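Local coordinates for protein minor fimbrium tip subunit Mfa3 (Porphyromonas gingivalis ATCC 33277, PDB 5NF4) that forms part of the tip of the minor fimbriae, surface filaments that mediate biofilm formation and adhesion to host cells and other oral bacteria, at residues L240-V243 with Q248-G251. Numbering follows the deposited sequence.
Sequences LRRV and QWLG
The carbonyl oxygen of Q248 accepts the backbone N-H of V243 at 2.8 Å from O to N, with 171° at the hydrogen, and the CA-H of R242 also approaches that oxygen. R241 O is shared in a similar way: L250 N donates to it at 2.9 Å, while W249 CA lies 3.4 Å from the same oxygen in a CA-H...O contact. The return bond, R241 N to L250 O, measures 3.0 Å, which makes R241 and L250 an antiparallel hydrogen-bonded pair; R242 and W249 form the adjoining non-hydrogen-bonded pair. Antiparallel pairing of successive strands, 238-242 and 248-254, makes this a beta hairpin, whose flanks are carried on by strands 210-216 and 180-205 through backbone bonds such as L240 with I213 and W249 with V201. On the face bearing W249, the R242 side chain, extended from CG to NE, runs over one face of the indole, CG anti to the backbone N (chi1 -173°). R242 CB makes a CH-pi contact, 3.8 Å from the centroid of the five-membered ring of W249, and farther out W249 CH2 sits 3.5 Å from R242 CZ, over the centre of the guanidinium. The two planes are inclined by 39°, so the overlap is not a parallel stack; R242 NE is hydrogen-bonded to T246 O in the connecting loop. Around the rim of the indole, L240 O lies at the edge near CD1. On the opposite face, which bears L250, V243 CG2 packs 3.7 Å from L250 CD1 and also touches the side-chain oxygen OE1 of Q248, whose NE2 is hydrogen-bonded to D200 OD1.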
ATOM      1  N   LEU A 240     -10.201   9.016 -11.876  1.00 39.15           N
ATOM      2  CA  LEU A 240     -10.407   7.587 -11.570  1.00 37.87           C
ATOM      3  C   LEU A 240     -10.889   6.789 -12.766  1.00 37.60           C
ATOM      4  O   LEU A 240     -11.470   7.322 -13.695  1.00 40.25           O
ATOM      5  CB  LEU A 240     -11.398   7.406 -10.418  1.00 36.49           C
ATOM      6  CG  LEU A 240     -11.039   8.104  -9.094  1.00 37.48           C
ATOM      7  CD1 LEU A 240     -11.967   7.615  -7.998  1.00 40.31           C
ATOM      8  CD2 LEU A 240      -9.575   7.928  -8.657  1.00 35.59           C
ATOM      9  N   ARG A 241     -10.642   5.490 -12.738  1.00 44.68           N
ATOM     10  CA  ARG A 241     -10.978   4.653 -13.869  1.00 57.31           C
ATOM     11  C   ARG A 241     -12.229   3.853 -13.576  1.00 42.60           C
ATOM     12  O   ARG A 241     -12.333   3.169 -12.554  1.00 42.81           O
ATOM     13  CB  ARG A 241      -9.806   3.734 -14.223  1.00 83.03           C
ATOM     14  CG  ARG A 241      -8.666   4.491 -14.899  1.00112.69           C
ATOM     15  CD  ARG A 241      -7.699   3.563 -15.613  1.00139.17           C
ATOM     16  NE  ARG A 241      -6.569   4.292 -16.191  1.00151.94           N
ATOM     17  CZ  ARG A 241      -5.509   3.717 -16.758  1.00157.89           C
ATOM     18  NH1 ARG A 241      -5.422   2.394 -16.835  1.00162.84           N
ATOM     19  NH2 ARG A 241      -4.529   4.467 -17.248  1.00154.39           N
ATOM     20  N   ARG A 242     -13.176   3.963 -14.485  1.00 42.71           N
ATOM     21  CA  ARG A 242     -14.422   3.236 -14.385  1.00 44.79           C
ATOM     22  C   ARG A 242     -14.180   1.774 -14.675  1.00 50.86           C
ATOM     23  O   ARG A 242     -13.546   1.432 -15.661  1.00 49.01           O
ATOM     24  CB  ARG A 242     -15.448   3.794 -15.350  1.00 45.73           C
ATOM     25  CG  ARG A 242     -16.838   3.194 -15.203  1.00 45.67           C
ATOM     26  CD  ARG A 242     -17.814   3.727 -16.253  1.00 50.86           C
ATOM     27  NE  ARG A 242     -19.175   3.497 -15.798  1.00 53.58           N
ATOM     28  CZ  ARG A 242     -20.205   4.294 -16.039  1.00 65.41           C
ATOM     29  NH1 ARG A 242     -20.065   5.388 -16.790  1.00 59.65           N
ATOM     30  NH2 ARG A 242     -21.384   3.980 -15.525  1.00 59.02           N
ATOM     31  N   VAL A 243     -14.679   0.915 -13.800  1.00 45.99           N
ATOM     32  CA  VAL A 243     -14.638  -0.520 -14.038  1.00 49.23           C
ATOM     33  C   VAL A 243     -15.698  -0.868 -15.071  1.00 57.42           C
ATOM     34  O   VAL A 243     -16.884  -1.034 -14.752  1.00 49.85           O
ATOM     35  CB  VAL A 243     -14.834  -1.304 -12.724  1.00 46.78           C
ATOM     36  CG1 VAL A 243     -14.899  -2.808 -12.999  1.00 51.44           C
ATOM     37  CG2 VAL A 243     -13.711  -0.958 -11.756  1.00 46.93           C
ATOM     38  N   GLN A 248     -18.789   1.509 -10.551  1.00 43.26           N
ATOM     39  CA  GLN A 248     -17.622   1.502  -9.707  1.00 43.37           C
ATOM     40  C   GLN A 248     -16.430   2.187 -10.393  1.00 44.01           C
ATOM     41  O   GLN A 248     -16.113   1.868 -11.533  1.00 43.85           O
ATOM     42  CB  GLN A 248     -17.249   0.071  -9.339  1.00 40.70           C
ATOM     43  CG  GLN A 248     -15.961  -0.018  -8.515  1.00 39.70           C
ATOM     44  CD  GLN A 248     -15.553  -1.463  -8.252  1.00 45.53           C
ATOM     45  OE1 GLN A 248     -15.672  -2.330  -9.128  1.00 45.30           O
ATOM     46  NE2 GLN A 248     -15.093  -1.730  -7.046  1.00 46.53           N
ATOM     47  N   TRP A 249     -15.809   3.122  -9.671  1.00 41.60           N
ATOM     48  CA  TRP A 249     -14.568   3.799 -10.085  1.00 40.02           C
ATOM     49  C   TRP A 249     -13.401   3.485  -9.141  1.00 38.46           C
ATOM     50  O   TRP A 249     -13.546   3.510  -7.915  1.00 38.52           O
ATOM     51  CB  TRP A 249     -14.771   5.325 -10.142  1.00 38.33           C
ATOM     52  CG  TRP A 249     -15.430   5.806 -11.437  1.00 40.12           C
ATOM     53  CD1 TRP A 249     -14.795   6.382 -12.513  1.00 46.16           C
ATOM     54  CD2 TRP A 249     -16.826   5.750 -11.786  1.00 40.07           C
ATOM     55  NE1 TRP A 249     -15.701   6.680 -13.501  1.00 45.18           N
ATOM     56  CE2 TRP A 249     -16.955   6.300 -13.087  1.00 43.31           C
ATOM     57  CE3 TRP A 249     -17.973   5.283 -11.134  1.00 43.65           C
ATOM     58  CZ2 TRP A 249     -18.178   6.414 -13.733  1.00 45.33           C
ATOM     59  CZ3 TRP A 249     -19.198   5.382 -11.787  1.00 45.81           C
ATOM     60  CH2 TRP A 249     -19.290   5.944 -13.078  1.00 49.77           C
ATOM     61  N   LEU A 250     -12.218   3.256  -9.705  1.00 37.22           N
ATOM     62  CA  LEU A 250     -11.059   2.877  -8.883  1.00 36.68           C
ATOM     63  C   LEU A 250      -9.860   3.769  -9.104  1.00 33.59           C
ATOM     64  O   LEU A 250      -9.628   4.257 -10.215  1.00 37.78           O
ATOM     65  CB  LEU A 250     -10.630   1.428  -9.175  1.00 38.00           C
ATOM     66  CG  LEU A 250     -11.617   0.314  -8.866  1.00 42.42           C
ATOM     67  CD1 LEU A 250     -10.991  -1.020  -9.295  1.00 48.22           C
ATOM     68  CD2 LEU A 250     -11.993   0.291  -7.376  1.00 43.07           C
ATOM     69  N   GLY A 251      -9.096   3.934  -8.034  1.00 32.11           N
ATOM     70  CA  GLY A 251      -7.747   4.451  -8.112  1.00 33.46           C
ATOM     71  C   GLY A 251      -6.888   3.917  -6.970  1.00 33.49           C
ATOM     72  O   GLY A 251      -7.357   3.196  -6.068  1.00 34.10           O
TER